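Long-range contact in methylocystis parvus OBBP MbnE (Methylocystis parvus OBBP, PDB 5ICQ), which probably binds the copper-chelating peptide methanobactin in the periplasm, as a solute-binding protein of a transport system: residues Glu575-Pro587 / Pro596-Lys608. Residues are numbered along the deposited sequence; the frame is centred on the assembly and turned at random.
Sequences EQWIAHSTDIVRP and PIFGPTLESWWRK
Trp-605 packs a face on Arg-586 and an edge on His-580, a worked example of one indole knitting a chain's C-terminal end (606-607 paired antiparallel with 584-585) to strand 576-581. CB of Arg-586 sits over the centre of one indole face, a CH-pi contact 3.5 Å from the five-membered ring's centroid; CD1 of Leu-602 covers the opposite face nearer the rim. The benzo edge (CZ3, CH2) meets the face of His-580 in a T-shaped stack, planes at 77°, while Ile-584 CD1 reaches Trp-605 CE3 at 3.6 Å. With CG of Arg-586 lodged between backbone N and carbonyl carbon (chi1 68°), its chain runs alongside the indole, bringing CD 3.4 Å from Phe-598 CZ; Trp-605 NE1 lies over the centre of that phenyl ring. Val-585 and Trp-606 exchange two backbone hydrogen bonds, and Val-585 CG2 lies over the Trp-606 pyrrole. Were Trp-605 exchanged for an alanine, the gap would probably strip Arg-586 CB and the His-580 face of their packing partner, though Glu-311 would still hold their polar ends.

The margins are more open and polar. Exposed Lys-608 donates from NZ to Thr-582 O (2.9 Å) and from N to Asp-583 O, and a water joins Asp-583 O to Lys-608 O. At the far end, Gln-576 OE1 takes the N-H of Ile-597 on an in-plane lone pair (2.8 Å), and a water links NE2 to Phe-598 O.

His-580 donates from ND1 to Ser-581 O and from NE2 to Glu-311, so it is probably a cationic imidazolium sharing that carboxylate with Arg-586.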
loop_
_atom_site.group_PDB
_atom_site.type_symbol
_atom_site.label_atom_id
_atom_site.label_comp_id
_atom_site.label_asym_id
_atom_site.label_seq_id
_atom_site.Cartn_x
_atom_site.Cartn_y
_atom_site.Cartn_z
ATOM N N GLU A 575 11.091 3.530 10.158
ATOM C CA GLU A 575 10.315 2.820 11.161
ATOM C C GLU A 575 8.927 3.425 11.294
ATOM O O GLU A 575 8.682 4.577 10.921
ATOM C CB GLU A 575 11.015 2.855 12.529
ATOM C CG GLU A 575 12.271 2.022 12.589
ATOM C CD GLU A 575 13.534 2.853 12.451
ATOM O OE1 GLU A 575 13.497 4.066 12.761
ATOM O OE2 GLU A 575 14.567 2.285 12.041
ATOM N N GLN A 576 8.021 2.628 11.853
ATOM C CA GLN A 576 6.699 3.098 12.233
ATOM C C GLN A 576 6.730 3.623 13.665
ATOM O O GLN A 576 7.235 2.949 14.567
ATOM C CB GLN A 576 5.678 1.968 12.098
ATOM C CG GLN A 576 4.247 2.438 12.340
ATOM C CD GLN A 576 3.221 1.369 12.022
ATOM O OE1 GLN A 576 3.429 0.529 11.138
ATOM N NE2 GLN A 576 2.110 1.389 12.743
ATOM N N TRP A 577 6.214 4.835 13.866
ATOM C CA TRP A 577 6.215 5.498 15.167
ATOM C C TRP A 577 4.847 5.290 15.810
ATOM O O TRP A 577 3.825 5.700 15.245
ATOM C CB TRP A 577 6.515 6.995 15.013
ATOM C CG TRP A 577 7.748 7.267 14.190
ATOM C CD1 TRP A 577 8.844 6.450 14.053
ATOM C CD2 TRP A 577 8.001 8.417 13.375
ATOM N NE1 TRP A 577 9.764 7.031 13.208
ATOM C CE2 TRP A 577 9.265 8.231 12.768
ATOM C CE3 TRP A 577 7.281 9.586 13.096
ATOM C CZ2 TRP A 577 9.832 9.178 11.915
ATOM C CZ3 TRP A 577 7.842 10.525 12.240
ATOM C CH2 TRP A 577 9.106 10.312 11.658
ATOM N N ILE A 578 4.819 4.621 16.968
ATOM C CA ILE A 578 3.560 4.347 17.650
ATOM C C ILE A 578 3.658 4.750 19.117
ATOM O O ILE A 578 4.743 4.916 19.679
ATOM C CB ILE A 578 3.132 2.865 17.534
ATOM C CG1 ILE A 578 4.014 1.983 18.416
ATOM C CG2 ILE A 578 3.192 2.388 16.072
ATOM C CD1 ILE A 578 3.507 0.523 18.530
ATOM N N ALA A 579 2.493 4.913 19.739
ATOM C CA ALA A 579 2.407 5.104 21.178
ATOM C C ALA A 579 1.156 4.402 21.668
ATOM O O ALA A 579 0.183 4.263 20.922
ATOM C CB ALA A 579 2.372 6.586 21.574
ATOM N N HIS A 580 1.184 3.953 22.923
ATOM C CA HIS A 580 0.069 3.159 23.412
ATOM C C HIS A 580 0.046 3.153 24.933
ATOM O O HIS A 580 1.073 3.345 25.591
ATOM C CB HIS A 580 0.152 1.720 22.891
ATOM C CG HIS A 580 1.417 1.025 23.271
ATOM N ND1 HIS A 580 1.571 0.370 24.474
ATOM C CD2 HIS A 580 2.594 0.888 22.614
ATOM C CE1 HIS A 580 2.788 -0.141 24.543
ATOM N NE2 HIS A 580 3.430 0.161 23.429
ATOM N N SER A 581 -1.146 2.931 25.481
ATOM C CA SER A 581 -1.274 2.634 26.901
ATOM C C SER A 581 -0.482 1.377 27.243
ATOM O O SER A 581 -0.400 0.435 26.452
ATOM C CB SER A 581 -2.751 2.436 27.266
ATOM O OG SER A 581 -2.874 1.858 28.553
ATOM N N THR A 582 0.103 1.352 28.444
ATOM C CA THR A 582 0.794 0.137 28.864
ATOM C C THR A 582 -0.162 -0.920 29.387
ATOM O O THR A 582 0.281 -2.028 29.710
ATOM C CB THR A 582 1.847 0.447 29.937
ATOM O OG1 THR A 582 1.243 1.205 30.991
ATOM C CG2 THR A 582 2.966 1.242 29.329
ATOM N N ASP A 583 -1.454 -0.605 29.463
ATOM C CA ASP A 583 -2.461 -1.582 29.841
ATOM C C ASP A 583 -2.825 -2.526 28.704
ATOM O O ASP A 583 -3.536 -3.508 28.943
ATOM C CB ASP A 583 -3.716 -0.867 30.338
ATOM C CG ASP A 583 -3.461 -0.065 31.601
ATOM O OD1 ASP A 583 -2.478 -0.380 32.310
ATOM O OD2 ASP A 583 -4.235 0.874 31.882
ATOM N N ILE A 584 -2.393 -2.250 27.478
ATOM C CA ILE A 584 -2.569 -3.208 26.392
ATOM C C ILE A 584 -1.199 -3.682 25.941
ATOM O O ILE A 584 -0.208 -2.949 26.018
ATOM C CB ILE A 584 -3.385 -2.630 25.213
ATOM C CG1 ILE A 584 -2.713 -1.385 24.627
ATOM C CG2 ILE A 584 -4.809 -2.324 25.669
ATOM C CD1 ILE A 584 -3.341 -0.945 23.279
ATOM N N VAL A 585 -1.134 -4.939 25.496
ATOM C CA VAL A 585 0.129 -5.571 25.130
ATOM C C VAL A 585 -0.045 -6.318 23.813
ATOM O O VAL A 585 -1.160 -6.582 23.357
ATOM C CB VAL A 585 0.637 -6.531 26.226
ATOM C CG1 VAL A 585 1.019 -5.750 27.476
ATOM C CG2 VAL A 585 -0.421 -7.525 26.545
ATOM N N ARG A 586 1.078 -6.685 23.215
ATOM C CA ARG A 586 1.101 -7.351 21.922
ATOM C C ARG A 586 2.034 -8.548 21.975
ATOM O O ARG A 586 2.816 -8.686 22.922
ATOM C CB ARG A 586 1.558 -6.375 20.833
ATOM C CG ARG A 586 2.999 -5.962 20.960
ATOM C CD ARG A 586 3.432 -5.262 19.693
ATOM N NE ARG A 586 4.850 -4.939 19.700
ATOM C CZ ARG A 586 5.368 -3.889 20.321
ATOM N NH1 ARG A 586 4.585 -3.056 21.004
ATOM N NH2 ARG A 586 6.670 -3.678 20.266
ATOM N N PRO A 587 1.964 -9.452 20.992
ATOM C CA PRO A 587 2.864 -10.611 21.008
ATOM C C PRO A 587 4.317 -10.186 20.870
ATOM O O PRO A 587 4.633 -9.111 20.354
ATOM C CB PRO A 587 2.414 -11.445 19.800
ATOM C CG PRO A 587 0.977 -11.035 19.574
ATOM C CD PRO A 587 0.923 -9.577 19.948
ATOM N N PRO A 596 0.271 -0.279 7.656
ATOM C CA PRO A 596 0.906 -0.244 8.980
ATOM C C PRO A 596 1.121 -1.646 9.528
ATOM O O PRO A 596 0.475 -2.582 9.055
ATOM C CB PRO A 596 -0.106 0.517 9.847
ATOM C CG PRO A 596 -0.958 1.274 8.881
ATOM C CD PRO A 596 -1.020 0.435 7.643
ATOM N N ILE A 597 2.015 -1.789 10.501
ATOM C CA ILE A 597 2.349 -3.124 10.991
ATOM C C ILE A 597 1.148 -3.775 11.675
ATOM O O ILE A 597 0.940 -4.990 11.563
ATOM C CB ILE A 597 3.571 -3.054 11.919
ATOM C CG1 ILE A 597 4.813 -2.650 11.113
ATOM C CG2 ILE A 597 3.802 -4.405 12.596
ATOM C CD1 ILE A 597 6.039 -2.327 11.971
ATOM N N PHE A 598 0.336 -2.991 12.382
ATOM C CA PHE A 598 -0.864 -3.515 13.020
ATOM C C PHE A 598 -2.117 -2.916 12.388
ATOM O O PHE A 598 -2.124 -1.762 11.958
ATOM C CB PHE A 598 -0.847 -3.227 14.524
ATOM C CG PHE A 598 0.404 -3.698 15.201
ATOM C CD1 PHE A 598 0.684 -5.053 15.292
ATOM C CD2 PHE A 598 1.306 -2.789 15.721
ATOM C CE1 PHE A 598 1.850 -5.501 15.900
ATOM C CE2 PHE A 598 2.477 -3.221 16.333
ATOM C CZ PHE A 598 2.748 -4.574 16.424
ATOM N N GLY A 599 -3.184 -3.708 12.347
ATOM C CA GLY A 599 -4.456 -3.242 11.840
ATOM C C GLY A 599 -5.023 -2.148 12.720
ATOM O O GLY A 599 -4.562 -1.933 13.844
ATOM N N PRO A 600 -6.051 -1.443 12.239
ATOM C CA PRO A 600 -6.599 -0.329 13.030
ATOM C C PRO A 600 -7.207 -0.764 14.353
ATOM O O PRO A 600 -7.257 0.047 15.288
ATOM C CB PRO A 600 -7.659 0.281 12.097
ATOM C CG PRO A 600 -8.038 -0.851 11.178
ATOM C CD PRO A 600 -6.772 -1.635 10.967
ATOM N N THR A 601 -7.652 -2.017 14.483
ATOM C CA THR A 601 -8.234 -2.477 15.738
ATOM C C THR A 601 -7.335 -3.457 16.484
ATOM O O THR A 601 -7.806 -4.123 17.418
ATOM C CB THR A 601 -9.604 -3.113 15.491
ATOM O OG1 THR A 601 -9.446 -4.273 14.671
ATOM C CG2 THR A 601 -10.538 -2.119 14.792
ATOM N N LEU A 602 -6.061 -3.560 16.105
ATOM C CA LEU A 602 -5.052 -4.276 16.899
ATOM C C LEU A 602 -5.482 -5.717 17.190
ATOM O O LEU A 602 -5.526 -6.162 18.342
ATOM C CB LEU A 602 -4.767 -3.521 18.203
ATOM C CG LEU A 602 -4.375 -2.046 18.042
ATOM C CD1 LEU A 602 -4.049 -1.414 19.411
ATOM C CD2 LEU A 602 -3.204 -1.891 17.091
ATOM N N GLU A 603 -5.783 -6.459 16.114
ATOM C CA GLU A 603 -6.337 -7.803 16.292
ATOM C C GLU A 603 -5.424 -8.728 17.095
ATOM O O GLU A 603 -5.918 -9.671 17.727
ATOM C CB GLU A 603 -6.649 -8.447 14.940
ATOM C CG GLU A 603 -5.524 -8.410 13.952
ATOM C CD GLU A 603 -5.720 -7.312 12.916
ATOM O OE1 GLU A 603 -6.094 -6.176 13.301
ATOM O OE2 GLU A 603 -5.521 -7.598 11.713
ATOM N N SER A 604 -4.104 -8.514 17.074
ATOM C CA SER A 604 -3.221 -9.395 17.844
ATOM C C SER A 604 -2.957 -8.918 19.273
ATOM O O SER A 604 -2.357 -9.663 20.058
ATOM C CB SER A 604 -1.875 -9.579 17.122
ATOM O OG SER A 604 -1.138 -8.365 17.095
ATOM N N TRP A 605 -3.394 -7.721 19.642
ATOM C CA TRP A 605 -3.116 -7.203 20.975
ATOM C C TRP A 605 -4.158 -7.692 21.977
ATOM O O TRP A 605 -5.161 -8.320 21.619
ATOM C CB TRP A 605 -3.090 -5.673 20.971
ATOM C CG TRP A 605 -1.978 -5.027 20.194
ATOM C CD1 TRP A 605 -1.619 -5.276 18.899
ATOM C CD2 TRP A 605 -1.138 -3.947 20.641
ATOM N NE1 TRP A 605 -0.585 -4.443 18.525
ATOM C CE2 TRP A 605 -0.271 -3.622 19.576
ATOM C CE3 TRP A 605 -1.014 -3.253 21.850
ATOM C CZ2 TRP A 605 0.697 -2.612 19.676
ATOM C CZ3 TRP A 605 -0.042 -2.256 21.953
ATOM C CH2 TRP A 605 0.793 -1.943 20.871
ATOM N N TRP A 606 -3.917 -7.398 23.252
ATOM C CA TRP A 606 -4.873 -7.789 24.286
ATOM C C TRP A 606 -4.672 -6.938 25.532
ATOM O O TRP A 606 -3.674 -6.230 25.672
ATOM C CB TRP A 606 -4.762 -9.283 24.619
ATOM C CG TRP A 606 -3.478 -9.746 25.313
ATOM C CD1 TRP A 606 -3.268 -9.864 26.664
ATOM C CD2 TRP A 606 -2.273 -10.203 24.679
ATOM N NE1 TRP A 606 -1.998 -10.346 26.906
ATOM C CE2 TRP A 606 -1.368 -10.559 25.705
ATOM C CE3 TRP A 606 -1.864 -10.329 23.340
ATOM C CZ2 TRP A 606 -0.089 -11.042 25.438
ATOM C CZ3 TRP A 606 -0.591 -10.814 23.079
ATOM C CH2 TRP A 606 0.284 -11.160 24.124
ATOM N N ARG A 607 -5.652 -7.010 26.433
ATOM C CA ARG A 607 -5.607 -6.261 27.686
ATOM C C ARG A 607 -4.765 -7.009 28.714
ATOM O O ARG A 607 -4.975 -8.201 28.956
ATOM C CB ARG A 607 -7.022 -6.042 28.220
ATOM C CG ARG A 607 -7.083 -5.256 29.526
ATOM C CD ARG A 607 -8.473 -5.313 30.160
ATOM N NE ARG A 607 -8.864 -6.677 30.510
ATOM C CZ ARG A 607 -10.051 -7.012 31.009
ATOM N NH1 ARG A 607 -10.972 -6.083 31.224
ATOM N NH2 ARG A 607 -10.314 -8.281 31.295
ATOM N N LYS A 608 -3.815 -6.313 29.318
ATOM C CA LYS A 608 -2.934 -6.957 30.286
ATOM C C LYS A 608 -3.708 -7.301 31.556
ATOM O O LYS A 608 -4.579 -6.545 31.994
ATOM C CB LYS A 608 -1.760 -6.034 30.610
ATOM C CG LYS A 608 -0.628 -6.699 31.355
ATOM C CD LYS A 608 0.653 -5.906 31.197
ATOM C CE LYS A 608 0.493 -4.493 31.720
ATOM N NZ LYS A 608 1.747 -3.704 31.538
HETATM O O HOH W 1 -0.206 -0.150 13.166
HETATM O O HOH W 2 -5.016 -4.071 31.712
#